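Local coordinates for protein GEO10716p1 (Drosophila melanogaster, PDB 7BTG) that probably removes phosphate from phosphoarginine in proteins, as an arginine phosphatase of the low molecular weight protein tyrosine phosphatase family, at residues 28-33 / 148-153; 79-84 / 105-110; 109-114 / 143-148; 47-52 / 62-67. The protein carries 1 engineered substitution. All coordinates share one frame; numbering follows the deposited sequence.

Interaction 1: 28-33 / 148-153; sequences RNLQDW and RFLQHY
Phe149 O accepts the backbone N-H of Tyr153 at an N to O distance of 3.0 Å and, weakly, that of His152, and this helical turn presents Phe149, Leu150 and Tyr153 to the indole of Trp33. The contact joins two parts of the low molecular weight phosphatase fold: the closing turns of helix 133-154 and the loop that leads from helix 13-27 into edge strand 34-39. The loop leaves the helix at Asn29, whose positive phi (57°) belongs to a Schellman motif, and passes a cis peptide between Gln31 and Asp32 before it reaches Trp33. The benzene half of the indole carries the contact. Trp33 CH2 sits 3.4 Å from Leu150 CD2, a close carbon-carbon approach, and meets Phe149 CE1 at 3.9 Å; this last atom lies at the indole edge, near its plane, and the two side chains reach toward each other tip to tip. Tyr153 instead slides past Trp33 in the opposite direction and takes the indole edge on its face, with ring centroids 5.3 Å apart and planes at 86°, a T-shaped pair. Tyr153 CG stands anti to the backbone N (chi1 156°), on the side of the indole; its CE2 lies 3.6 Å from Trp33 CZ2. One indole face is overlaid by Leu30, whose CD1 is 3.2 Å above the plane and offset toward the rim. Leu21 and Val25 of helix 13-27 also pack on Trp33. The same methyl of Leu30 touches helix 133-154, CD1 lying 4.1 Å from Leu150 CD2, while the other methyl of that leucine, Leu150 CD1, meets Arg28 NE at 4.2 Å.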
# COMPACT_ATOMS: atom_id res chain seq x y z
N ARG A 28 -11.13 8.11 11.92
CA ARG A 28 -11.66 9.34 11.35
C ARG A 28 -13.12 9.21 10.96
O ARG A 28 -13.70 10.20 10.49
CB ARG A 28 -10.87 9.75 10.11
CG ARG A 28 -9.84 10.84 10.35
CD ARG A 28 -8.57 10.31 10.99
NE ARG A 28 -7.42 10.85 10.29
CZ ARG A 28 -6.19 10.91 10.79
NH1 ARG A 28 -5.93 10.47 12.01
NH2 ARG A 28 -5.22 11.42 10.05
N ASN A 29 -13.71 8.02 11.09
CA ASN A 29 -15.13 7.79 10.84
C ASN A 29 -15.54 8.20 9.42
O ASN A 29 -16.55 8.87 9.21
CB ASN A 29 -15.98 8.52 11.89
CG ASN A 29 -17.38 7.95 12.03
OD1 ASN A 29 -17.60 7.02 12.81
ND2 ASN A 29 -18.33 8.49 11.28
N LEU A 30 -14.76 7.78 8.43
CA LEU A 30 -15.02 8.19 7.06
C LEU A 30 -15.92 7.21 6.33
O LEU A 30 -16.04 6.03 6.68
CB LEU A 30 -13.72 8.33 6.26
CG LEU A 30 -12.58 9.22 6.75
CD1 LEU A 30 -11.65 9.48 5.58
CD2 LEU A 30 -13.10 10.52 7.34
N GLN A 31 -16.54 7.71 5.27
CA GLN A 31 -17.30 6.91 4.32
C GLN A 31 -17.04 7.52 2.94
O GLN A 31 -16.60 8.67 2.88
CB GLN A 31 -18.79 6.93 4.66
CG GLN A 31 -19.15 6.22 5.95
CD GLN A 31 -19.85 7.14 6.95
OE1 GLN A 31 -20.98 7.56 6.72
NE2 GLN A 31 -19.20 7.42 8.07
N ASP A 32 -17.25 6.79 1.85
CA ASP A 32 -17.48 5.36 1.82
C ASP A 32 -16.20 4.75 1.26
O ASP A 32 -16.00 4.72 0.05
CB ASP A 32 -18.69 5.01 0.96
CG ASP A 32 -19.22 3.62 1.25
OD1 ASP A 32 -18.59 2.90 2.06
OD2 ASP A 32 -20.28 3.25 0.66
N TRP A 33 -15.33 4.29 2.16
CA TRP A 33 -13.96 3.94 1.84
C TRP A 33 -13.79 2.44 1.71
O TRP A 33 -14.36 1.67 2.49
CB TRP A 33 -13.00 4.48 2.89
CG TRP A 33 -12.67 5.93 2.72
CD1 TRP A 33 -13.52 6.99 2.86
CD2 TRP A 33 -11.40 6.48 2.37
NE1 TRP A 33 -12.86 8.17 2.62
CE2 TRP A 33 -11.56 7.89 2.32
CE3 TRP A 33 -10.15 5.94 2.10
CZ2 TRP A 33 -10.50 8.74 2.01
CZ3 TRP A 33 -9.11 6.79 1.80
CH2 TRP A 33 -9.29 8.17 1.75
N ARG A 148 -0.64 12.17 5.59
CA ARG A 148 -0.63 13.34 4.71
C ARG A 148 -1.54 13.13 3.51
O ARG A 148 -2.16 14.09 3.04
CB ARG A 148 0.79 13.67 4.29
CG ARG A 148 1.65 13.99 5.49
CD ARG A 148 2.85 14.80 5.18
NE ARG A 148 3.62 15.02 6.40
CZ ARG A 148 3.41 16.02 7.26
NH1 ARG A 148 2.44 16.89 7.03
NH2 ARG A 148 4.15 16.13 8.35
N PHE A 149 -1.68 11.90 3.04
CA PHE A 149 -2.59 11.63 1.93
C PHE A 149 -4.03 11.96 2.31
O PHE A 149 -4.77 12.56 1.51
CB PHE A 149 -2.48 10.18 1.48
CG PHE A 149 -3.64 9.73 0.62
CD1 PHE A 149 -4.57 8.82 1.10
CD2 PHE A 149 -3.82 10.25 -0.64
CE1 PHE A 149 -5.63 8.40 0.33
CE2 PHE A 149 -4.90 9.85 -1.42
CZ PHE A 149 -5.80 8.92 -0.93
N LEU A 150 -4.47 11.55 3.50
CA LEU A 150 -5.85 11.81 3.90
C LEU A 150 -6.08 13.31 4.08
O LEU A 150 -7.12 13.84 3.66
CB LEU A 150 -6.16 11.07 5.20
CG LEU A 150 -6.34 9.55 5.20
CD1 LEU A 150 -6.25 9.06 6.63
CD2 LEU A 150 -7.66 9.15 4.58
N GLN A 151 -5.11 14.00 4.68
CA GLN A 151 -5.16 15.44 4.83
C GLN A 151 -5.35 16.14 3.50
O GLN A 151 -6.00 17.18 3.43
CB GLN A 151 -3.87 15.92 5.50
CG GLN A 151 -3.80 17.39 5.80
CD GLN A 151 -2.39 17.95 5.68
OE1 GLN A 151 -1.44 17.41 6.26
NE2 GLN A 151 -2.24 19.03 4.92
N HIS A 152 -4.81 15.56 2.42
CA HIS A 152 -4.87 16.20 1.11
C HIS A 152 -6.17 15.89 0.38
O HIS A 152 -6.66 16.74 -0.37
CB HIS A 152 -3.68 15.79 0.25
CG HIS A 152 -2.36 16.24 0.78
ND1 HIS A 152 -2.14 16.50 2.12
CD2 HIS A 152 -1.18 16.49 0.16
CE1 HIS A 152 -0.89 16.88 2.30
NE2 HIS A 152 -0.29 16.88 1.12
N TYR A 153 -6.73 14.70 0.58
CA TYR A 153 -7.95 14.35 -0.14
C TYR A 153 -9.16 15.06 0.44
O TYR A 153 -10.09 15.40 -0.30
CB TYR A 153 -8.14 12.83 -0.14
CG TYR A 153 -9.57 12.38 -0.34
CD1 TYR A 153 -10.09 12.14 -1.61
CD2 TYR A 153 -10.41 12.19 0.76
CE1 TYR A 153 -11.42 11.72 -1.77
CE2 TYR A 153 -11.72 11.79 0.61
CZ TYR A 153 -12.22 11.55 -0.65
OH TYR A 153 -13.54 11.15 -0.77

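Interaction 2: 79-84 / 105-110; sequences FDYIFA and TCKIQL
Ile82 and Gln109, which with Lys107 bury the most surface here, meet through the backbone as neighbours in a parallel sheet. Ile82 spends both its polar backbone atoms on the partner strand: its N gives a hydrogen bond to Lys107 O (2.8 Å, 165° at the hydrogen), and its O receives Gln109 N at 3.0 Å. Lys107 N to Asp80 O and Ala84 N to Gln109 O continue the pattern before and after, the former with its donor 38° out of the carbonyl plane. Ile82 CD1 touches Cys106 SG at 3.9 Å, on the face of the sheet that also carries Ile108, Ala84 and Leu110. On the other face the Tyr81 ring meets both polar chains of the partner strand. Lys107 runs beside it, pointing the same way, with CD 3.8 Å from Tyr81 OH. Gln109 crosses it, and its OE1 comes to the ring edge, 3.5 Å from Tyr81 CE1. The polar partner of this OE1 is Tyr114, which would help to hold the carboxamide in place. An alanine in place of Tyr81 would take away the ring that the Lys107 methylenes and the Gln109 carboxamide lean on, and would probably open a gap beside Phe149. Phe83, next on this face, also packs on Phe149 of helix 133-154. The strands belong to a beta-alpha-beta unit with a crossover through helix 87-99, which covers Ile82 and Ile108 together with Phe76 of helix 73-78; strand 2-7 borders 81-84 on its other side, and 107-110 forms the sheet's edge.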
# COMPACT_ATOMS: atom_id res chain seq x y z
N PHE A 79 -10.28 1.04 -8.78
CA PHE A 79 -9.72 1.80 -7.67
C PHE A 79 -9.44 3.23 -8.11
O PHE A 79 -9.20 3.50 -9.29
CB PHE A 79 -8.44 1.15 -7.12
CG PHE A 79 -8.69 -0.11 -6.35
CD1 PHE A 79 -8.92 -0.06 -4.99
CD2 PHE A 79 -8.73 -1.34 -6.99
CE1 PHE A 79 -9.18 -1.23 -4.27
CE2 PHE A 79 -8.98 -2.50 -6.30
CZ PHE A 79 -9.20 -2.46 -4.93
N ASP A 80 -9.51 4.14 -7.15
CA ASP A 80 -9.21 5.55 -7.39
C ASP A 80 -7.72 5.83 -7.26
O ASP A 80 -7.16 6.64 -8.01
CB ASP A 80 -10.00 6.44 -6.42
CG ASP A 80 -11.50 6.13 -6.43
OD1 ASP A 80 -12.14 6.29 -7.49
OD2 ASP A 80 -12.03 5.73 -5.37
N TYR A 81 -7.07 5.18 -6.30
CA TYR A 81 -5.64 5.31 -6.08
C TYR A 81 -5.05 3.92 -6.03
O TYR A 81 -5.64 3.02 -5.43
CB TYR A 81 -5.34 6.08 -4.79
CG TYR A 81 -5.59 7.56 -4.94
CD1 TYR A 81 -4.56 8.40 -5.29
CD2 TYR A 81 -6.87 8.10 -4.78
CE1 TYR A 81 -4.77 9.76 -5.46
CE2 TYR A 81 -7.10 9.47 -4.94
CZ TYR A 81 -6.03 10.29 -5.29
OH TYR A 81 -6.20 11.65 -5.47
N ILE A 82 -3.91 3.74 -6.70
CA ILE A 82 -3.07 2.56 -6.55
C ILE A 82 -1.69 3.06 -6.16
O ILE A 82 -1.07 3.83 -6.91
CB ILE A 82 -3.01 1.73 -7.84
CG1 ILE A 82 -4.40 1.23 -8.22
CG2 ILE A 82 -2.09 0.57 -7.65
CD1 ILE A 82 -4.43 0.48 -9.53
N PHE A 83 -1.24 2.68 -4.98
CA PHE A 83 -0.01 3.19 -4.39
C PHE A 83 1.10 2.15 -4.51
O PHE A 83 0.94 1.02 -4.05
CB PHE A 83 -0.22 3.57 -2.93
CG PHE A 83 -1.08 4.79 -2.74
CD1 PHE A 83 -0.68 6.01 -3.28
CD2 PHE A 83 -2.27 4.73 -2.06
CE1 PHE A 83 -1.46 7.13 -3.14
CE2 PHE A 83 -3.06 5.84 -1.91
CZ PHE A 83 -2.64 7.05 -2.44
N ALA A 84 2.19 2.55 -5.15
CA ALA A 84 3.43 1.78 -5.15
C ALA A 84 4.29 2.13 -3.94
O ALA A 84 4.25 3.25 -3.43
CB ALA A 84 4.21 2.07 -6.44
N THR A 105 -8.56 5.08 -15.32
CA THR A 105 -8.48 6.41 -14.72
C THR A 105 -8.01 6.37 -13.28
O THR A 105 -8.03 7.40 -12.60
CB THR A 105 -9.83 7.13 -14.80
OG1 THR A 105 -10.88 6.21 -14.46
CG2 THR A 105 -10.07 7.65 -16.19
N CYS A 106 -7.60 5.21 -12.78
CA CYS A 106 -6.99 5.20 -11.46
C CYS A 106 -5.74 6.08 -11.47
O CYS A 106 -5.00 6.14 -12.46
CB CYS A 106 -6.62 3.77 -11.07
SG CYS A 106 -5.49 3.01 -12.25
N LYS A 107 -5.51 6.77 -10.37
CA LYS A 107 -4.24 7.45 -10.17
C LYS A 107 -3.24 6.46 -9.58
O LYS A 107 -3.54 5.79 -8.58
CB LYS A 107 -4.43 8.66 -9.27
CG LYS A 107 -5.63 9.51 -9.71
CD LYS A 107 -5.56 10.93 -9.18
CE LYS A 107 -6.27 11.90 -10.12
NZ LYS A 107 -5.35 12.40 -11.18
N ILE A 108 -2.07 6.36 -10.20
CA ILE A 108 -1.01 5.45 -9.77
C ILE A 108 0.15 6.30 -9.27
O ILE A 108 0.73 7.09 -10.02
CB ILE A 108 -0.56 4.53 -10.92
CG1 ILE A 108 -1.72 3.67 -11.42
CG2 ILE A 108 0.62 3.69 -10.45
CD1 ILE A 108 -1.52 3.08 -12.82
N GLN A 109 0.50 6.14 -7.99
CA GLN A 109 1.45 7.07 -7.38
C GLN A 109 2.34 6.34 -6.39
O GLN A 109 1.96 5.34 -5.79
CB GLN A 109 0.71 8.24 -6.67
CG GLN A 109 -0.26 9.02 -7.58
CD GLN A 109 -1.16 10.01 -6.82
OE1 GLN A 109 -1.27 9.98 -5.60
NE2 GLN A 109 -1.78 10.90 -7.56
N LEU A 110 3.55 6.87 -6.25
CA LEU A 110 4.44 6.48 -5.17
C LEU A 110 3.83 6.92 -3.86
O LEU A 110 3.59 8.12 -3.66
CB LEU A 110 5.80 7.13 -5.41
CG LEU A 110 7.05 6.64 -4.73
CD1 LEU A 110 7.37 5.23 -5.18
CD2 LEU A 110 8.17 7.58 -5.10
O HOH W 1 -10.91 4.58 -11.54

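Interaction 3: 109-114 / 143-148; sequences QLLGSY and LESCER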
# COMPACT_ATOMS: atom_id res chain seq x y z
N GLN A 109 0.50 6.14 -7.99
CA GLN A 109 1.45 7.07 -7.38
C GLN A 109 2.34 6.34 -6.39
O GLN A 109 1.96 5.34 -5.79
CB GLN A 109 0.71 8.24 -6.67
CG GLN A 109 -0.26 9.02 -7.58
CD GLN A 109 -1.16 10.01 -6.82
OE1 GLN A 109 -1.27 9.98 -5.60
NE2 GLN A 109 -1.78 10.90 -7.56
N LEU A 110 3.55 6.87 -6.25
CA LEU A 110 4.44 6.48 -5.17
C LEU A 110 3.83 6.92 -3.86
O LEU A 110 3.59 8.12 -3.66
CB LEU A 110 5.80 7.13 -5.41
CG LEU A 110 7.05 6.64 -4.73
CD1 LEU A 110 7.37 5.23 -5.18
CD2 LEU A 110 8.17 7.58 -5.10
N LEU A 111 3.53 5.97 -2.97
CA LEU A 111 2.87 6.33 -1.71
C LEU A 111 3.71 7.31 -0.91
O LEU A 111 3.18 8.27 -0.33
CB LEU A 111 2.59 5.08 -0.87
CG LEU A 111 2.23 5.35 0.60
CD1 LEU A 111 0.88 6.01 0.68
CD2 LEU A 111 2.24 4.07 1.42
N GLY A 112 5.02 7.09 -0.87
CA GLY A 112 5.93 7.90 -0.10
C GLY A 112 6.11 9.30 -0.63
O GLY A 112 6.70 10.13 0.07
N SER A 113 5.61 9.60 -1.82
CA SER A 113 5.65 10.98 -2.30
C SER A 113 4.79 11.90 -1.45
O SER A 113 4.92 13.13 -1.57
CB SER A 113 5.24 11.07 -3.78
OG SER A 113 3.84 10.97 -3.96
N TYR A 114 3.90 11.35 -0.61
CA TYR A 114 3.14 12.19 0.30
C TYR A 114 3.91 12.55 1.55
O TYR A 114 3.46 13.43 2.30
CB TYR A 114 1.82 11.52 0.68
CG TYR A 114 0.85 11.55 -0.44
CD1 TYR A 114 -0.01 12.62 -0.61
CD2 TYR A 114 0.82 10.54 -1.39
CE1 TYR A 114 -0.90 12.67 -1.67
CE2 TYR A 114 -0.05 10.57 -2.45
CZ TYR A 114 -0.91 11.64 -2.59
OH TYR A 114 -1.79 11.66 -3.65
N LEU A 143 2.77 5.11 7.74
CA LEU A 143 1.85 5.86 8.59
C LEU A 143 1.83 7.34 8.22
O LEU A 143 0.77 7.91 7.97
CB LEU A 143 2.23 5.67 10.05
CG LEU A 143 1.36 6.39 11.08
CD1 LEU A 143 -0.10 6.06 10.83
CD2 LEU A 143 1.79 5.94 12.45
N GLU A 144 3.01 7.98 8.14
CA GLU A 144 3.01 9.39 7.77
C GLU A 144 2.43 9.58 6.38
O GLU A 144 1.62 10.50 6.17
CB GLU A 144 4.42 9.99 7.83
CG GLU A 144 4.42 11.50 7.52
CD GLU A 144 5.80 12.14 7.61
OE1 GLU A 144 6.74 11.47 8.11
OE2 GLU A 144 5.94 13.32 7.20
N SER A 145 2.81 8.70 5.44
CA SER A 145 2.32 8.80 4.06
C SER A 145 0.80 8.77 4.02
O SER A 145 0.18 9.60 3.36
CB SER A 145 2.88 7.65 3.21
OG SER A 145 4.29 7.64 3.17
N CYS A 146 0.18 7.79 4.70
CA CYS A 146 -1.27 7.74 4.72
C CYS A 146 -1.86 8.99 5.40
O CYS A 146 -2.92 9.48 5.00
CB CYS A 146 -1.76 6.49 5.46
SG CYS A 146 -1.49 4.91 4.62
N GLU A 147 -1.21 9.48 6.45
CA GLU A 147 -1.74 10.65 7.15
C GLU A 147 -1.76 11.87 6.24
O GLU A 147 -2.79 12.53 6.10
CB GLU A 147 -0.91 10.93 8.39
CG GLU A 147 -0.93 9.79 9.34
CD GLU A 147 -0.91 10.24 10.75
OE1 GLU A 147 -1.78 11.05 11.12
OE2 GLU A 147 -0.01 9.78 11.49
N ARG A 148 -0.64 12.17 5.59
CA ARG A 148 -0.63 13.34 4.71
C ARG A 148 -1.54 13.13 3.51
O ARG A 148 -2.16 14.09 3.04
CB ARG A 148 0.79 13.67 4.29
CG ARG A 148 1.65 13.99 5.49
CD ARG A 148 2.85 14.80 5.18
NE ARG A 148 3.62 15.02 6.40
CZ ARG A 148 3.41 16.02 7.26
NH1 ARG A 148 2.44 16.89 7.03
NH2 ARG A 148 4.15 16.13 8.35
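Leu111 and Ser145 meet through carbon, Leu111 CG resting 3.5 Å from Ser145 CB. Leu111 CG is anti to its backbone N (chi1 165°), which turns the branch point to the helix. Beside it Gly112 CA lies 3.7 Å from Ser145 OG, a hydroxyl that spends its bond one turn back on Gln141 O. Tyr114 covers the next turn: its CB is near Ser145 O, and its carbonyl oxygen lies beside the aliphatic part of Arg148, with Tyr114 O 3.2 Å from Arg148 CD. These residues belong to a short 3-10 segment, 111-114, that follows edge strand 107-110 and itself packs against helix 133-154 on one flank of the parallel sheet. The turn is held from within. Leu110 O accepts from both Ser113 N and Ser113 OG, the hydroxyl at 2.9 Å and in the carbonyl plane. Tyr114 OH donates to Gln109 OE1 over 2.6 Å, tying the ring back to the strand. Farther out, the chain of Arg148, extended from CG to NE, brings NE to Glu144 OE2 at 3.0 Å in a nearly straight salt bridge (171° at the hydrogen) on the anti lone pair, in the guanidinium plane. An alanine at Arg148 would lack the methylene beside Tyr114 O and the NE that meets Glu144, and would probably leave Glu144 OE2 less firmly held, with one charged mate fewer. Arg117 NH1 is a second salt-bridge partner of this oxygen.

Interaction 4: 47-52 / 62-67; sequences LEPQAR and LKTNHL. With PO4 (phosphate ion), chain C.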
# COMPACT_ATOMS: atom_id res chain seq x y z
N LEU A 47 -0.82 -16.84 0.68
CA LEU A 47 -0.42 -16.89 2.08
C LEU A 47 -0.82 -15.60 2.79
O LEU A 47 -1.26 -14.63 2.18
CB LEU A 47 1.10 -17.09 2.19
CG LEU A 47 1.63 -18.16 1.24
CD1 LEU A 47 3.15 -18.11 1.17
CD2 LEU A 47 1.15 -19.55 1.65
N GLU A 48 -0.66 -15.60 4.11
CA GLU A 48 -0.95 -14.47 4.98
C GLU A 48 0.28 -13.59 5.13
O GLU A 48 1.40 -14.03 4.88
CB GLU A 48 -1.40 -14.98 6.36
CG GLU A 48 -2.83 -15.51 6.39
CD GLU A 48 -3.47 -15.40 7.77
OE1 GLU A 48 -2.86 -15.88 8.75
OE2 GLU A 48 -4.59 -14.85 7.86
N PRO A 49 0.11 -12.33 5.56
CA PRO A 49 1.26 -11.42 5.64
C PRO A 49 2.35 -12.01 6.52
O PRO A 49 2.08 -12.78 7.44
CB PRO A 49 0.67 -10.15 6.26
CG PRO A 49 -0.78 -10.20 5.88
CD PRO A 49 -1.13 -11.65 5.99
N GLN A 50 3.59 -11.65 6.20
CA GLN A 50 4.72 -12.25 6.87
C GLN A 50 4.63 -11.99 8.37
O GLN A 50 4.31 -10.88 8.80
CB GLN A 50 6.02 -11.70 6.31
CG GLN A 50 7.17 -12.59 6.60
CD GLN A 50 8.50 -11.94 6.31
OE1 GLN A 50 9.38 -12.54 5.68
NE2 GLN A 50 8.67 -10.70 6.77
N ALA A 51 4.95 -13.03 9.15
CA ALA A 51 4.54 -13.07 10.55
C ALA A 51 5.07 -11.88 11.34
O ALA A 51 4.37 -11.33 12.19
CB ALA A 51 4.98 -14.39 11.18
N ARG A 52 6.30 -11.45 11.07
CA ARG A 52 6.85 -10.36 11.87
C ARG A 52 6.18 -9.02 11.60
O ARG A 52 6.39 -8.08 12.36
CB ARG A 52 8.36 -10.27 11.66
CG ARG A 52 8.75 -10.01 10.25
CD ARG A 52 10.06 -10.71 9.90
NE ARG A 52 11.26 -9.91 10.11
CZ ARG A 52 12.26 -9.87 9.23
NH1 ARG A 52 12.16 -10.55 8.10
NH2 ARG A 52 13.35 -9.14 9.45
N LEU A 62 -3.52 -3.30 15.57
CA LEU A 62 -4.02 -3.63 14.24
C LEU A 62 -3.81 -5.10 13.96
O LEU A 62 -2.89 -5.73 14.49
CB LEU A 62 -3.29 -2.81 13.18
CG LEU A 62 -3.45 -1.33 13.41
CD1 LEU A 62 -2.73 -0.57 12.31
CD2 LEU A 62 -4.94 -1.03 13.45
N LYS A 63 -4.66 -5.65 13.10
CA LYS A 63 -4.49 -7.02 12.66
C LYS A 63 -4.86 -7.10 11.19
O LYS A 63 -5.62 -6.27 10.68
CB LYS A 63 -5.33 -7.99 13.50
CG LYS A 63 -6.81 -7.96 13.18
N THR A 64 -4.29 -8.08 10.50
CA THR A 64 -4.59 -8.30 9.10
C THR A 64 -4.86 -9.77 8.85
O THR A 64 -4.18 -10.65 9.38
CB THR A 64 -3.47 -7.83 8.19
OG1 THR A 64 -3.69 -8.38 6.88
CG2 THR A 64 -2.11 -8.28 8.71
N ASN A 65 -5.86 -9.99 8.00
CA ASN A 65 -6.35 -11.28 7.51
C ASN A 65 -5.73 -11.70 6.17
O ASN A 65 -5.82 -12.87 5.79
CB ASN A 65 -7.86 -11.16 7.31
CG ASN A 65 -8.24 -9.79 6.73
OD1 ASN A 65 -7.66 -8.75 7.10
ND2 ASN A 65 -9.23 -9.78 5.85
N HIS A 66 -5.07 -10.76 5.50
CA HIS A 66 -5.02 -10.67 4.05
C HIS A 66 -4.25 -11.82 3.42
O HIS A 66 -3.14 -12.15 3.84
CB HIS A 66 -4.37 -9.33 3.67
CG HIS A 66 -4.18 -9.13 2.21
ND1 HIS A 66 -5.18 -8.67 1.39
CD2 HIS A 66 -3.09 -9.29 1.42
CE1 HIS A 66 -4.73 -8.56 0.15
NE2 HIS A 66 -3.46 -8.93 0.14
N LEU A 67 -4.84 -12.44 2.40
CA LEU A 67 -4.13 -13.42 1.59
C LEU A 67 -3.42 -12.71 0.44
O LEU A 67 -4.04 -11.94 -0.30
CB LEU A 67 -5.10 -14.47 1.04
CG LEU A 67 -5.83 -15.41 2.00
CD1 LEU A 67 -6.96 -16.15 1.29
CD2 LEU A 67 -4.88 -16.39 2.65
P PO4 C . -8.80 -8.29 2.83
O1 PO4 C . -10.06 -7.53 3.18
O2 PO4 C . -7.76 -8.16 3.92
O3 PO4 C . -9.16 -9.75 2.69
O4 PO4 C . -8.32 -7.81 1.46
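Pro49 packs into the bend of 64-66, the close side of this contact. Its CG meets Thr64 tip to tip, 3.6 Å from OG1 and 3.7 Å from CG2, while its CD sits 3.0 Å from His66 O. The bend is an ST turn: Thr64 OG1, anti to its own backbone N (chi1 165°), accepts His66 N at 3.1 Å along a straight N-H (169°). Two CA-H...O contacts stitch the backbones beside the proline, Glu48 CA to His66 O and Leu67 CA to Leu47 O. Pro49 also touches Pro15 of helix 13-27. The other side is looser and solvent-exposed. Glu48 CG comes only within 4.4 Å of Leu67 CD2, and Glu48 OE2 stands 3.1 Å from Asn65 O, two acceptors with no hydrogen bond between them. Asn65 ND2 approaches a phosphate ion, probably from the crystallisation liquor, at 2.9 Å from its O2; His66 ND1 donates to O4 of that ion over 3.3 Å. Through its other ring nitrogen, NE2, His66 is hydrogen-bonded to Asn10 OD1, in what is by sequence probably the family's P-loop.

Overall arrangement
Interactions 1, 2 and 3 touch one another around helix 133-154. Phe149 of interaction 1 packs on the strand pair of interaction 2, its CE2 lying 3.7 Å from Phe83 CZ, and on Tyr114 of interaction 3. Interactions 2 and 3 share Gln109 and Leu110, and a probable hydrogen bond from Leu111 N to Ala84 O (2.8 Å) carries the sheet into the 3-10 turn. Interaction 4 stands apart, its centre about 21 to 23 Å from the other three centres and its nearest atoms about 7 Å from interaction 3. Gln50 and His66 of interaction 4 reach residues 10-12, probably part of the phosphate-binding loop of the active site.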